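Local coordinates for protein putative angiotensinogen (PDB 5INW) that belongs to the serpin family, binds heparin and, with heparin's help, inhibits thrombin, at residues A[103-108]-A[352-357]; A[129-134]-A[369-374]; A[214-219]-A[229-234]; A[240-245]-A[412-417]; A[358-363]-A[391-396]. The protein carries 1 engineered substitution. One frame throughout, in Å; residues are numbered along the deposited sequence.

In the fold
Contacts 4 and 5 lie in one large sheet: in contact 4 the inserted loop strand 405-417 pairs with strand 238-251, and in contact 5 the start of strand 389-401, its other neighbour, pairs with the end of strand 345-359. Contact 1 uses the part of that strand just before, but by side-chain packing against a short strand beneath. Contacts 1 and 4 are buried, the others only partly so. Contacts 2 and 3 secure loops on helices: Asn-216 binds the backbone N-H and C=O of one residue in contact 3, while Glu-131 takes one amide directly and the next through water in contact 2. Contact 5 touches contacts 1, 2 and 4.

Contact 1: residues A[103-108]-A[352-357]; sequences ADNIFF and FKISVS
Asn-105 and Ile-354 meet with their side chains crossing obliquely, and the asparagine rests against two branches of the isoleucine. Asn-105 CB sits 3.5 Å from Ile-354 CD1, while Asn-105 ND2 lies 3.5 Å from Ile-354 CG2. Ile-354 can offer both methyls because CG1 takes the crowded position between backbone N and carbonyl carbon (chi1 65°), with CG2 swung to the side of the N. The amide's polar bonds are made elsewhere: OD1 accepts from Ala-31 N and ND2 donates to Asp-32 O, both of the C-terminal peptide chain. Two residues along, Val-356 presses its CG2 into the backbone side of the other segment, 3.8 Å from Asn-105 O and 3.9 Å from Phe-107 CB. In serpin terms, the later part of strand 345-359, including 352-357, is s6A, at the edge of sheet A, and 106-108 is the short strand s6B, which here pairs antiparallel with the C-terminal peptide, so the packing joins the two sheets. Phe-107 starts toward Val-356, yet its CG is anti to the backbone N (chi1 -157°), which carries the ring away. That ring packs on Leu-399 of strand 389-401 and lies parallel to Phe-26 of the C-terminal peptide chain. Ile-106 points the other way, onto Tyr-93 and Val-96 of helix 77-96.

Contact 2: residues A[129-134]-A[369-374]; sequences RAELDT and MSSMFS
Helix 126-136, helix C of the serpin fold, meets the turn that leaves helix 361-369 (helix I) on the way to strand 389-401. The polar half of the meeting belongs to Glu-131. Its CG is anti to the carbonyl carbon and the chain is extended beyond (chi2 -176°), so the carboxylate is carried across to the backbone of the opposite segment. There OE1 accepts from Ser-371 N at 2.9 Å, with an angle of 153° at the hydrogen. The same oxygen takes a proton from a water 2.9 Å away, and that water in turn accepts from Met-372 N at 3.2 Å. Two successive amides are thus served by one carboxylate oxygen, the first directly and the second through water, although the exact place of OE1 is less certain in the model. Ser-371 OG turns elsewhere, to Thr-128 and Ser-127 at the start of the helix. On the buried side, Leu-132 turns CD2 toward two thioethers. This methyl lies 3.6 Å from Met-369 SD and 3.9 Å from Met-372 SD, and the leucine crosses each methionine at about a right angle. Met-369 bends at its last torsion, whereas Met-372 runs straight beyond CG and continues to Val-390 and Ile-393 of strand 389-401. Leu-132 is backed by Val-120 and Thr-121 of helix 110-122. With an N-H and a water both donating to OE1, the carboxylate of Glu-131 is probably kept in its charged form.

Contact 3: residues A[214-219]-A[229-234]; sequences LMNAYI and DVISDV
One side-chain amide, that of Asn-216, binds both the backbone N-H and the backbone C=O of Ile-231 in the loop opposite. Its OD1 accepts from Ile-231 N at 2.8 Å, and its ND2 donates to Ile-231 O at 2.7 Å. Both bonds are nearly straight (171° and 176°), each meets its acceptor on a lone pair in the carbonyl plane, and the carbonyl oxygen of Ile-231 lies in the plane of the asparagine amide. This two-bond pairing fixes the rotation of the amide. Beneath it lies the tightly packed part. Ile-231 CD1 is received by Ile-219 CD1 at 3.7 Å and by Met-215 CE at 3.8 Å, the isoleucine crossing each partner at about a right angle. Met-215 bends at its last torsion to bring the methyl there, and Phe-177 of strand 168-179 lies against both helix residues. Val-230 adds its CG2 at 3.9 Å from Ile-219 CG2. The outer side is looser: Asp-229, in a left-handed helical conformation, and Ser-232, both exposed, start their side chains away from the helix. A leucine in place of Asn-216 would lose both bonds to Ile-231 and would probably leave the loop less firmly fixed on the helix. Helix 208-221 corresponds to helix F of serpins, and the loop returning under it toward strand 238-251 sits on the face of sheet A, where Val-230 also touches Val-413 of the inserted loop strand.

Contact 4: residues A[240-245]-A[412-417]; sequences LVIVNV and TVVGIM
Strands 240-245 and 412-417 run antiparallel, at 168° with their axes 4.6 Å apart, and three hydrogen-bonded pairs give six backbone bonds. Leu-240 with Ile-416 contributes the shortest, Ile-416 N to Leu-240 O at 2.7 Å, while its return bond, Leu-240 N to Ile-416 O at 3.1 Å, has the donor above the carbonyl plane. The bonds of Ile-242 with Val-414 and of Asn-244 with Thr-412 keep their donors in the plane. At the non-hydrogen-bonded positions, CA-H groups approach carbonyls, as Val-241 CA does Val-414 O at 3.2 Å. Apolar contacts divide by face. On one, Ile-242 CB meets Val-414 CB at 3.9 Å, and Leu-240 CB meets Ile-416 CG1 at the same distance. On the other, Val-241 and Val-413 lie side by side, pointing the same way, with their CG1 methyls 3.9 Å apart. The polar side chains share the first face: Asn-244 OD1 and Thr-412 OG1 both bond Ser-112 OG, and Thr-412 OG1 also bonds His-395 ND1, a network in the shutter region of serpins. Strand 405-417 is the cleaved reactive loop inserted as strand 4 of sheet A, between 238-251 and 389-401, with helix 110-122 under the Ile-242 face and the loop after helix 208-221 over Val-413.

Contact 5: residues A[358-363]-A[391-396]; sequences YDLKAY and DKITHK
The end of strand 345-359 pairs antiparallel with strand 389-401 through Tyr-358 N to His-395 O at 2.8 Å and His-395 N to Tyr-358 O at 3.1 Å, and Leu-360 N adds a bond to Ile-393 O. That last bond is straight, the donor nearly along the C=O axis. Below it, Leu-360 drops CD1 against His-395 CB at 3.7 Å and Ile-393 CG2 at 4.0 Å, crossing the isoleucine at about a right angle, with Ile-113 of helix 110-122 behind. An alanine in place of Leu-360 would lose both contacts and is likely to loosen the strand end over helix 110-122. The CD2 of Tyr-358 comes to the edge of the His-395 ring, 4.2 Å from its CD2. The polar ends of both rings are spent elsewhere, Tyr-358 OH on Phe-107 N, and the imidazole on Thr-412 OG1 and Ser-109 N. On the exposed face, Asp-359 OD2 lies 4.0 Å from Lys-392 NZ, too far for a salt bridge, though the opposite charges probably still attract. Its OD1 accepts weakly from Lys-361 N, a capping bond where helix 361-369 begins. Asp-391 and Lys-392 both face Gly-415 in a classic beta bulge. Strand s6A (the end of 345-359) turning at Leu-360 into helix hI (361-369) beside s5A (389-401), with the buried histidine at the shutter, is a hallmark of the serpin fold.

Contact 1: residues A[103-108]-A[352-357]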
# COMPACT_ATOMS: atom_id res chain seq x y z
N ALA A 103 9.39 9.90 -15.30
CA ALA A 103 9.33 8.53 -15.88
C ALA A 103 9.22 7.39 -14.85
O ALA A 103 9.09 6.23 -15.26
CB ALA A 103 10.55 8.26 -16.73
N ASP A 104 9.26 7.71 -13.55
CA ASP A 104 9.20 6.71 -12.45
C ASP A 104 7.77 6.22 -12.14
O ASP A 104 6.81 7.00 -12.16
CB ASP A 104 9.84 7.22 -11.13
CG ASP A 104 11.33 7.50 -11.25
OD1 ASP A 104 11.98 6.91 -12.13
OD2 ASP A 104 11.88 8.35 -10.51
N ASN A 105 7.68 4.93 -11.79
CA ASN A 105 6.48 4.31 -11.19
C ASN A 105 6.45 4.45 -9.65
O ASN A 105 7.47 4.38 -8.98
CB ASN A 105 6.41 2.84 -11.57
CG ASN A 105 6.34 2.64 -13.09
OD1 ASN A 105 5.75 3.46 -13.77
ND2 ASN A 105 6.93 1.57 -13.60
N ILE A 106 5.27 4.80 -9.14
CA ILE A 106 5.02 4.95 -7.73
C ILE A 106 3.95 3.93 -7.36
O ILE A 106 2.87 3.86 -8.01
CB ILE A 106 4.55 6.39 -7.39
CG1 ILE A 106 5.66 7.37 -7.62
CG2 ILE A 106 4.13 6.51 -5.91
CD1 ILE A 106 5.18 8.81 -7.52
N PHE A 107 4.21 3.15 -6.31
CA PHE A 107 3.26 2.11 -5.87
C PHE A 107 3.52 1.62 -4.46
O PHE A 107 4.60 1.17 -4.14
CB PHE A 107 3.27 0.92 -6.81
CG PHE A 107 2.02 0.14 -6.73
CD1 PHE A 107 0.82 0.72 -7.06
CD2 PHE A 107 2.02 -1.19 -6.30
CE1 PHE A 107 -0.36 -0.00 -7.00
CE2 PHE A 107 0.84 -1.90 -6.19
CZ PHE A 107 -0.35 -1.31 -6.55
N PHE A 108 2.52 1.72 -3.62
CA PHE A 108 2.64 1.35 -2.23
C PHE A 108 1.27 1.11 -1.58
O PHE A 108 0.28 1.61 -2.09
CB PHE A 108 3.47 2.40 -1.47
CG PHE A 108 2.88 3.80 -1.44
CD1 PHE A 108 2.07 4.22 -0.34
CD2 PHE A 108 3.17 4.73 -2.42
CE1 PHE A 108 1.54 5.50 -0.27
CE2 PHE A 108 2.64 6.02 -2.36
CZ PHE A 108 1.84 6.41 -1.27
N PHE A 352 0.61 -4.95 -17.90
CA PHE A 352 1.94 -4.72 -17.39
C PHE A 352 2.10 -5.30 -16.02
O PHE A 352 1.11 -5.53 -15.33
CB PHE A 352 2.23 -3.23 -17.30
CG PHE A 352 1.27 -2.47 -16.42
CD1 PHE A 352 0.08 -2.02 -16.91
CD2 PHE A 352 1.57 -2.21 -15.09
CE1 PHE A 352 -0.82 -1.32 -16.10
CE2 PHE A 352 0.68 -1.52 -14.27
CZ PHE A 352 -0.51 -1.07 -14.79
N LYS A 353 3.35 -5.56 -15.65
CA LYS A 353 3.74 -5.91 -14.28
C LYS A 353 4.88 -4.95 -13.91
O LYS A 353 5.93 -4.97 -14.55
CB LYS A 353 4.19 -7.36 -14.17
CG LYS A 353 4.23 -7.89 -12.75
CD LYS A 353 4.58 -9.36 -12.72
CE LYS A 353 4.19 -10.01 -11.39
NZ LYS A 353 4.96 -11.29 -11.20
N ILE A 354 4.64 -4.10 -12.92
CA ILE A 354 5.67 -3.23 -12.37
C ILE A 354 5.90 -3.48 -10.89
O ILE A 354 4.96 -3.85 -10.19
CB ILE A 354 5.34 -1.74 -12.57
CG1 ILE A 354 4.09 -1.29 -11.80
CG2 ILE A 354 5.20 -1.42 -14.05
CD1 ILE A 354 4.15 0.16 -11.37
N SER A 355 7.12 -3.31 -10.41
CA SER A 355 7.41 -3.42 -8.96
C SER A 355 8.31 -2.32 -8.51
O SER A 355 9.15 -1.89 -9.26
CB SER A 355 8.01 -4.77 -8.60
OG SER A 355 9.10 -5.09 -9.42
N VAL A 356 8.12 -1.85 -7.29
CA VAL A 356 8.77 -0.63 -6.75
C VAL A 356 9.30 -0.96 -5.37
O VAL A 356 8.68 -1.71 -4.65
CB VAL A 356 7.72 0.48 -6.63
CG1 VAL A 356 8.35 1.76 -6.09
CG2 VAL A 356 7.00 0.71 -7.97
N SER A 357 10.44 -0.39 -4.97
CA SER A 357 10.95 -0.57 -3.60
C SER A 357 11.18 0.77 -2.98
O SER A 357 11.55 1.71 -3.65
CB SER A 357 12.26 -1.33 -3.58
OG SER A 357 12.07 -2.60 -4.12

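Contact 2: residues A[129-134]-A[369-374]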
# COMPACT_ATOMS: atom_id res chain seq x y z
N ARG A 129 5.95 7.56 20.79
CA ARG A 129 4.52 7.27 20.81
C ARG A 129 3.78 8.49 20.26
O ARG A 129 2.99 8.35 19.34
CB ARG A 129 4.07 6.84 22.25
CG ARG A 129 2.57 6.85 22.66
CD ARG A 129 2.17 5.68 23.55
NE ARG A 129 0.72 5.59 23.78
CZ ARG A 129 -0.16 5.02 22.94
NH1 ARG A 129 0.22 4.45 21.79
NH2 ARG A 129 -1.45 5.01 23.26
N ALA A 130 4.02 9.68 20.80
CA ALA A 130 3.23 10.88 20.40
C ALA A 130 3.25 11.19 18.89
O ALA A 130 2.20 11.28 18.25
CB ALA A 130 3.66 12.11 21.19
N GLU A 131 4.45 11.39 18.36
CA GLU A 131 4.66 11.58 16.92
C GLU A 131 3.91 10.55 16.09
O GLU A 131 3.27 10.88 15.07
CB GLU A 131 6.13 11.44 16.62
CG GLU A 131 6.99 12.56 17.16
CD GLU A 131 8.45 12.44 16.74
OE1 GLU A 131 8.80 11.50 15.97
OE2 GLU A 131 9.25 13.32 17.17
N LEU A 132 4.05 9.29 16.52
CA LEU A 132 3.40 8.14 15.86
C LEU A 132 1.86 8.15 15.91
O LEU A 132 1.22 7.85 14.89
CB LEU A 132 3.94 6.81 16.42
CG LEU A 132 5.20 6.24 15.72
CD1 LEU A 132 5.75 5.06 16.48
CD2 LEU A 132 4.89 5.79 14.31
N ASP A 133 1.29 8.46 17.09
CA ASP A 133 -0.17 8.69 17.24
C ASP A 133 -0.64 9.81 16.35
O ASP A 133 -1.64 9.68 15.66
CB ASP A 133 -0.57 9.08 18.67
CG ASP A 133 -0.36 7.98 19.72
OD1 ASP A 133 -0.46 6.79 19.41
OD2 ASP A 133 -0.13 8.32 20.90
N THR A 134 0.09 10.94 16.34
CA THR A 134 -0.34 12.06 15.48
C THR A 134 -0.30 11.63 13.98
O THR A 134 -1.27 11.81 13.27
CB THR A 134 0.31 13.42 15.82
OG1 THR A 134 1.73 13.32 15.75
CG2 THR A 134 -0.09 13.86 17.22
N MET A 369 7.71 11.54 12.11
CA MET A 369 7.96 10.34 12.88
C MET A 369 9.45 10.07 12.94
O MET A 369 9.91 8.92 13.04
CB MET A 369 7.28 9.15 12.24
CG MET A 369 5.80 9.14 12.50
SD MET A 369 4.99 7.98 11.41
CE MET A 369 4.88 9.00 9.92
N SER A 370 10.19 11.15 12.94
CA SER A 370 11.63 11.09 12.98
C SER A 370 12.19 10.47 14.28
O SER A 370 13.31 9.93 14.29
CB SER A 370 12.15 12.53 12.86
OG SER A 370 13.55 12.53 12.71
N SER A 371 11.43 10.56 15.35
CA SER A 371 11.91 10.19 16.68
C SER A 371 12.31 8.73 16.80
O SER A 371 13.40 8.45 17.20
CB SER A 371 10.84 10.54 17.75
OG SER A 371 11.18 10.08 19.02
N MET A 372 11.43 7.83 16.40
CA MET A 372 11.64 6.37 16.49
C MET A 372 12.92 5.80 15.83
O MET A 372 13.26 4.66 16.13
CB MET A 372 10.46 5.65 15.86
CG MET A 372 10.32 5.85 14.34
SD MET A 372 8.72 5.19 13.82
CE MET A 372 8.83 5.35 12.05
N PHE A 373 13.58 6.57 14.93
CA PHE A 373 14.88 6.21 14.36
C PHE A 373 16.11 6.71 15.14
O PHE A 373 17.22 6.27 14.84
CB PHE A 373 15.04 6.75 12.93
CG PHE A 373 13.94 6.37 11.98
CD1 PHE A 373 13.89 5.11 11.42
CD2 PHE A 373 12.99 7.30 11.59
CE1 PHE A 373 12.90 4.78 10.52
CE2 PHE A 373 11.97 6.96 10.70
CZ PHE A 373 11.92 5.70 10.16
N SER A 374 15.95 7.73 16.02
CA SER A 374 17.01 8.18 16.92
C SER A 374 17.53 7.10 17.82
O SER A 374 16.82 6.15 18.18
CB SER A 374 16.50 9.20 17.93
OG SER A 374 16.37 10.46 17.40
O HOH W 1 8.35 8.65 15.92

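Contact 3: residues A[214-219]-A[229-234]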
# COMPACT_ATOMS: atom_id res chain seq x y z
N LEU A 214 14.72 -19.10 8.09
CA LEU A 214 13.68 -19.47 9.03
C LEU A 214 12.57 -18.45 8.97
O LEU A 214 11.39 -18.83 8.83
CB LEU A 214 14.21 -19.58 10.47
CG LEU A 214 15.11 -20.80 10.80
CD1 LEU A 214 15.94 -20.60 12.05
CD2 LEU A 214 14.31 -22.07 10.95
N MET A 215 12.92 -17.18 9.02
CA MET A 215 11.90 -16.15 8.96
C MET A 215 11.07 -16.26 7.66
O MET A 215 9.83 -16.30 7.72
CB MET A 215 12.51 -14.80 9.11
CG MET A 215 13.05 -14.52 10.51
SD MET A 215 14.18 -13.10 10.50
CE MET A 215 13.08 -11.79 10.86
N ASN A 216 11.75 -16.37 6.52
CA ASN A 216 11.10 -16.47 5.23
C ASN A 216 10.26 -17.70 5.12
O ASN A 216 9.16 -17.63 4.59
CB ASN A 216 12.08 -16.43 4.08
CG ASN A 216 12.61 -15.04 3.84
OD1 ASN A 216 11.87 -14.05 3.89
ND2 ASN A 216 13.91 -14.93 3.59
N ALA A 217 10.75 -18.81 5.62
CA ALA A 217 9.97 -20.06 5.62
C ALA A 217 8.69 -19.91 6.44
O ALA A 217 7.65 -20.39 6.03
CB ALA A 217 10.82 -21.20 6.19
N TYR A 218 8.75 -19.24 7.60
CA TYR A 218 7.55 -18.97 8.38
C TYR A 218 6.56 -18.10 7.64
O TYR A 218 5.36 -18.35 7.69
CB TYR A 218 7.87 -18.29 9.71
CG TYR A 218 6.65 -18.19 10.64
CD1 TYR A 218 6.35 -19.21 11.57
CD2 TYR A 218 5.81 -17.09 10.59
CE1 TYR A 218 5.27 -19.10 12.43
CE2 TYR A 218 4.73 -16.98 11.43
CZ TYR A 218 4.46 -17.98 12.34
OH TYR A 218 3.36 -17.84 13.15
N ILE A 219 7.07 -17.06 6.99
CA ILE A 219 6.21 -16.14 6.28
C ILE A 219 5.50 -16.87 5.15
O ILE A 219 4.28 -16.73 4.97
CB ILE A 219 6.98 -14.91 5.79
CG1 ILE A 219 7.34 -14.08 6.98
CG2 ILE A 219 6.16 -14.08 4.83
CD1 ILE A 219 8.42 -13.07 6.68
N ASP A 229 11.01 -15.12 0.42
CA ASP A 229 12.05 -14.04 0.38
C ASP A 229 11.68 -12.57 0.80
O ASP A 229 12.31 -11.61 0.36
CB ASP A 229 12.77 -14.04 -0.98
CG ASP A 229 11.88 -13.55 -2.13
OD1 ASP A 229 11.00 -12.68 -1.93
OD2 ASP A 229 12.08 -14.04 -3.27
N VAL A 230 10.71 -12.39 1.68
CA VAL A 230 10.36 -11.09 2.19
C VAL A 230 11.56 -10.50 2.94
O VAL A 230 11.73 -9.29 2.98
CB VAL A 230 9.15 -11.17 3.15
CG1 VAL A 230 8.85 -9.83 3.85
CG2 VAL A 230 7.91 -11.61 2.40
N ILE A 231 12.37 -11.33 3.58
CA ILE A 231 13.57 -10.84 4.26
C ILE A 231 14.82 -11.29 3.50
O ILE A 231 14.94 -12.47 3.12
CB ILE A 231 13.60 -11.30 5.72
CG1 ILE A 231 12.50 -10.56 6.49
CG2 ILE A 231 14.95 -11.00 6.33
CD1 ILE A 231 11.72 -11.52 7.34
N SER A 232 15.73 -10.33 3.29
CA SER A 232 17.02 -10.57 2.62
C SER A 232 18.20 -10.70 3.58
O SER A 232 19.08 -11.52 3.35
CB SER A 232 17.32 -9.43 1.64
OG SER A 232 17.16 -8.17 2.27
N ASP A 233 18.18 -9.92 4.67
CA ASP A 233 19.35 -9.75 5.54
C ASP A 233 18.84 -9.44 6.93
O ASP A 233 17.76 -8.88 7.09
CB ASP A 233 20.21 -8.59 4.97
CG ASP A 233 21.73 -8.70 5.25
OD1 ASP A 233 22.15 -9.30 6.27
OD2 ASP A 233 22.51 -8.10 4.48
N VAL A 234 19.63 -9.80 7.94
CA VAL A 234 19.33 -9.48 9.33
C VAL A 234 20.62 -9.37 10.13
O VAL A 234 21.45 -10.27 10.12
CB VAL A 234 18.37 -10.51 9.95
CG1 VAL A 234 19.05 -11.87 10.17
CG2 VAL A 234 17.77 -10.00 11.25

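Contact 4: residues A[240-245]-A[412-417]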
# COMPACT_ATOMS: atom_id res chain seq x y z
N LEU A 240 14.30 -7.00 17.10
CA LEU A 240 13.03 -7.45 16.51
C LEU A 240 12.92 -7.10 15.05
O LEU A 240 13.59 -6.18 14.59
CB LEU A 240 11.82 -6.81 17.18
CG LEU A 240 11.48 -7.21 18.59
CD1 LEU A 240 12.17 -6.24 19.55
CD2 LEU A 240 9.95 -7.22 18.77
N VAL A 241 12.04 -7.82 14.35
CA VAL A 241 11.65 -7.53 12.98
C VAL A 241 10.15 -7.65 12.89
O VAL A 241 9.63 -8.69 13.22
CB VAL A 241 12.29 -8.53 12.01
CG1 VAL A 241 11.88 -8.22 10.58
CG2 VAL A 241 13.78 -8.43 12.13
N ILE A 242 9.47 -6.62 12.41
CA ILE A 242 8.01 -6.59 12.27
C ILE A 242 7.72 -6.64 10.80
O ILE A 242 8.39 -6.02 10.05
CB ILE A 242 7.44 -5.25 12.81
CG1 ILE A 242 7.60 -5.21 14.33
CG2 ILE A 242 5.97 -5.05 12.46
CD1 ILE A 242 7.54 -3.81 14.91
N VAL A 243 6.71 -7.40 10.41
CA VAL A 243 6.40 -7.64 8.99
C VAL A 243 4.91 -7.52 8.79
O VAL A 243 4.12 -8.12 9.51
CB VAL A 243 6.80 -9.08 8.58
CG1 VAL A 243 6.18 -9.46 7.26
CG2 VAL A 243 8.31 -9.21 8.58
N ASN A 244 4.52 -6.71 7.83
CA ASN A 244 3.18 -6.81 7.27
C ASN A 244 3.35 -7.21 5.82
O ASN A 244 4.19 -6.68 5.09
CB ASN A 244 2.40 -5.48 7.30
CG ASN A 244 1.08 -5.62 6.64
OD1 ASN A 244 0.95 -5.51 5.42
ND2 ASN A 244 0.10 -6.05 7.41
N VAL A 245 2.50 -8.12 5.41
CA VAL A 245 2.23 -8.33 4.00
C VAL A 245 0.73 -8.20 3.73
O VAL A 245 -0.09 -8.53 4.57
CB VAL A 245 2.69 -9.71 3.52
CG1 VAL A 245 4.12 -9.89 3.93
CG2 VAL A 245 1.83 -10.81 4.11
N THR A 412 5.79 -4.68 4.08
CA THR A 412 6.51 -3.73 4.89
C THR A 412 7.29 -4.48 5.96
O THR A 412 6.74 -5.33 6.64
CB THR A 412 5.54 -2.83 5.58
OG1 THR A 412 4.63 -2.35 4.58
CG2 THR A 412 6.24 -1.69 6.30
N VAL A 413 8.56 -4.14 6.09
CA VAL A 413 9.47 -4.75 7.02
C VAL A 413 10.07 -3.64 7.91
O VAL A 413 10.57 -2.66 7.40
CB VAL A 413 10.58 -5.52 6.28
CG1 VAL A 413 11.57 -6.14 7.26
CG2 VAL A 413 9.98 -6.61 5.48
N VAL A 414 10.10 -3.87 9.23
CA VAL A 414 10.67 -2.94 10.20
C VAL A 414 11.73 -3.67 10.98
O VAL A 414 11.49 -4.77 11.44
CB VAL A 414 9.61 -2.45 11.19
CG1 VAL A 414 10.19 -1.35 12.08
CG2 VAL A 414 8.40 -1.89 10.44
N GLY A 415 12.91 -3.10 11.12
CA GLY A 415 13.98 -3.79 11.85
C GLY A 415 14.25 -2.96 13.07
O GLY A 415 14.44 -1.75 12.94
N ILE A 416 14.29 -3.60 14.23
CA ILE A 416 14.50 -2.91 15.47
C ILE A 416 15.83 -3.38 16.08
O ILE A 416 16.03 -4.56 16.23
CB ILE A 416 13.36 -3.22 16.49
CG1 ILE A 416 11.96 -3.09 15.89
CG2 ILE A 416 13.46 -2.33 17.74
CD1 ILE A 416 11.38 -1.72 15.91
N MET A 417 16.71 -2.46 16.49
CA MET A 417 18.04 -2.77 17.10
C MET A 417 18.24 -2.05 18.43
O MET A 417 17.44 -1.16 18.81
CB MET A 417 19.17 -2.27 16.17
CG MET A 417 19.34 -2.98 14.84
SD MET A 417 21.04 -2.81 14.24
CE MET A 417 21.55 -1.18 14.80

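Contact 5: residues A[358-363]-A[391-396]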
# COMPACT_ATOMS: atom_id res chain seq x y z
N TYR A 358 11.05 0.84 -1.67
CA TYR A 358 11.36 2.05 -0.95
C TYR A 358 12.11 1.76 0.32
O TYR A 358 12.04 0.66 0.87
CB TYR A 358 10.10 2.82 -0.62
CG TYR A 358 9.18 3.19 -1.78
CD1 TYR A 358 9.36 4.36 -2.49
CD2 TYR A 358 8.08 2.40 -2.09
CE1 TYR A 358 8.50 4.73 -3.49
CE2 TYR A 358 7.21 2.75 -3.08
CZ TYR A 358 7.42 3.92 -3.79
OH TYR A 358 6.56 4.27 -4.81
N ASP A 359 12.90 2.75 0.73
CA ASP A 359 13.40 2.88 2.10
C ASP A 359 12.64 4.12 2.59
O ASP A 359 12.70 5.17 1.98
CB ASP A 359 14.91 3.04 2.06
CG ASP A 359 15.51 3.33 3.42
OD1 ASP A 359 15.18 4.36 4.04
OD2 ASP A 359 16.35 2.53 3.87
N LEU A 360 11.86 3.99 3.65
CA LEU A 360 10.89 5.02 3.96
C LEU A 360 11.36 5.98 5.05
O LEU A 360 10.61 6.87 5.46
CB LEU A 360 9.59 4.36 4.44
CG LEU A 360 8.86 3.45 3.46
CD1 LEU A 360 7.63 2.85 4.13
CD2 LEU A 360 8.48 4.24 2.25
N LYS A 361 12.60 5.80 5.52
CA LYS A 361 13.09 6.49 6.71
C LYS A 361 12.95 8.02 6.57
O LYS A 361 12.41 8.68 7.43
CB LYS A 361 14.52 6.05 7.00
CG LYS A 361 15.21 6.89 8.06
CD LYS A 361 16.45 6.22 8.64
CE LYS A 361 17.38 7.27 9.26
NZ LYS A 361 18.40 6.70 10.20
N ALA A 362 13.40 8.55 5.46
CA ALA A 362 13.33 9.96 5.21
C ALA A 362 11.92 10.44 4.95
O ALA A 362 11.63 11.59 5.25
CB ALA A 362 14.21 10.32 4.01
N TYR A 363 11.07 9.63 4.33
CA TYR A 363 9.73 10.13 4.04
C TYR A 363 8.94 10.24 5.35
O TYR A 363 8.27 11.26 5.62
CB TYR A 363 8.98 9.24 3.03
CG TYR A 363 9.66 9.03 1.67
CD1 TYR A 363 10.09 10.10 0.91
CD2 TYR A 363 9.82 7.74 1.14
CE1 TYR A 363 10.69 9.88 -0.32
CE2 TYR A 363 10.43 7.52 -0.08
CZ TYR A 363 10.86 8.59 -0.79
OH TYR A 363 11.46 8.41 -1.99
N ASP A 391 15.80 0.69 13.30
CA ASP A 391 16.95 0.78 12.41
C ASP A 391 16.57 1.11 11.01
O ASP A 391 17.16 1.94 10.42
CB ASP A 391 17.67 -0.55 12.37
CG ASP A 391 18.98 -0.46 11.66
OD1 ASP A 391 19.72 0.53 11.88
OD2 ASP A 391 19.30 -1.40 10.92
N LYS A 392 15.54 0.45 10.49
CA LYS A 392 15.25 0.37 9.09
C LYS A 392 13.77 0.01 8.83
O LYS A 392 13.21 -0.89 9.50
CB LYS A 392 16.15 -0.71 8.48
CG LYS A 392 15.95 -0.90 6.97
CD LYS A 392 17.21 -1.33 6.23
CE LYS A 392 17.40 -0.57 4.92
NZ LYS A 392 18.82 -0.57 4.43
N ILE A 393 13.19 0.66 7.82
CA ILE A 393 11.86 0.33 7.29
C ILE A 393 11.80 0.29 5.77
O ILE A 393 11.97 1.30 5.12
CB ILE A 393 10.83 1.37 7.71
CG1 ILE A 393 10.73 1.43 9.22
CG2 ILE A 393 9.47 1.03 7.15
CD1 ILE A 393 9.61 2.35 9.71
N THR A 394 11.57 -0.88 5.21
CA THR A 394 11.47 -1.00 3.77
C THR A 394 10.01 -1.18 3.43
O THR A 394 9.21 -1.49 4.30
CB THR A 394 12.39 -2.13 3.23
OG1 THR A 394 12.24 -3.33 3.99
CG2 THR A 394 13.81 -1.71 3.38
N HIS A 395 9.66 -0.88 2.19
CA HIS A 395 8.35 -1.14 1.66
C HIS A 395 8.56 -1.55 0.24
O HIS A 395 9.27 -0.93 -0.46
CB HIS A 395 7.44 0.07 1.73
CG HIS A 395 6.06 -0.23 1.28
ND1 HIS A 395 5.13 -0.83 2.10
CD2 HIS A 395 5.48 -0.13 0.07
CE1 HIS A 395 4.02 -1.04 1.42
NE2 HIS A 395 4.21 -0.62 0.19
N LYS A 396 7.96 -2.65 -0.15
CA LYS A 396 8.14 -3.25 -1.48
C LYS A 396 6.73 -3.62 -1.98
O LYS A 396 5.89 -4.12 -1.21
CB LYS A 396 9.03 -4.48 -1.31
CG LYS A 396 9.80 -4.90 -2.52
CD LYS A 396 9.02 -5.86 -3.46
CE LYS A 396 9.78 -6.14 -4.76
NZ LYS A 396 9.51 -7.51 -5.27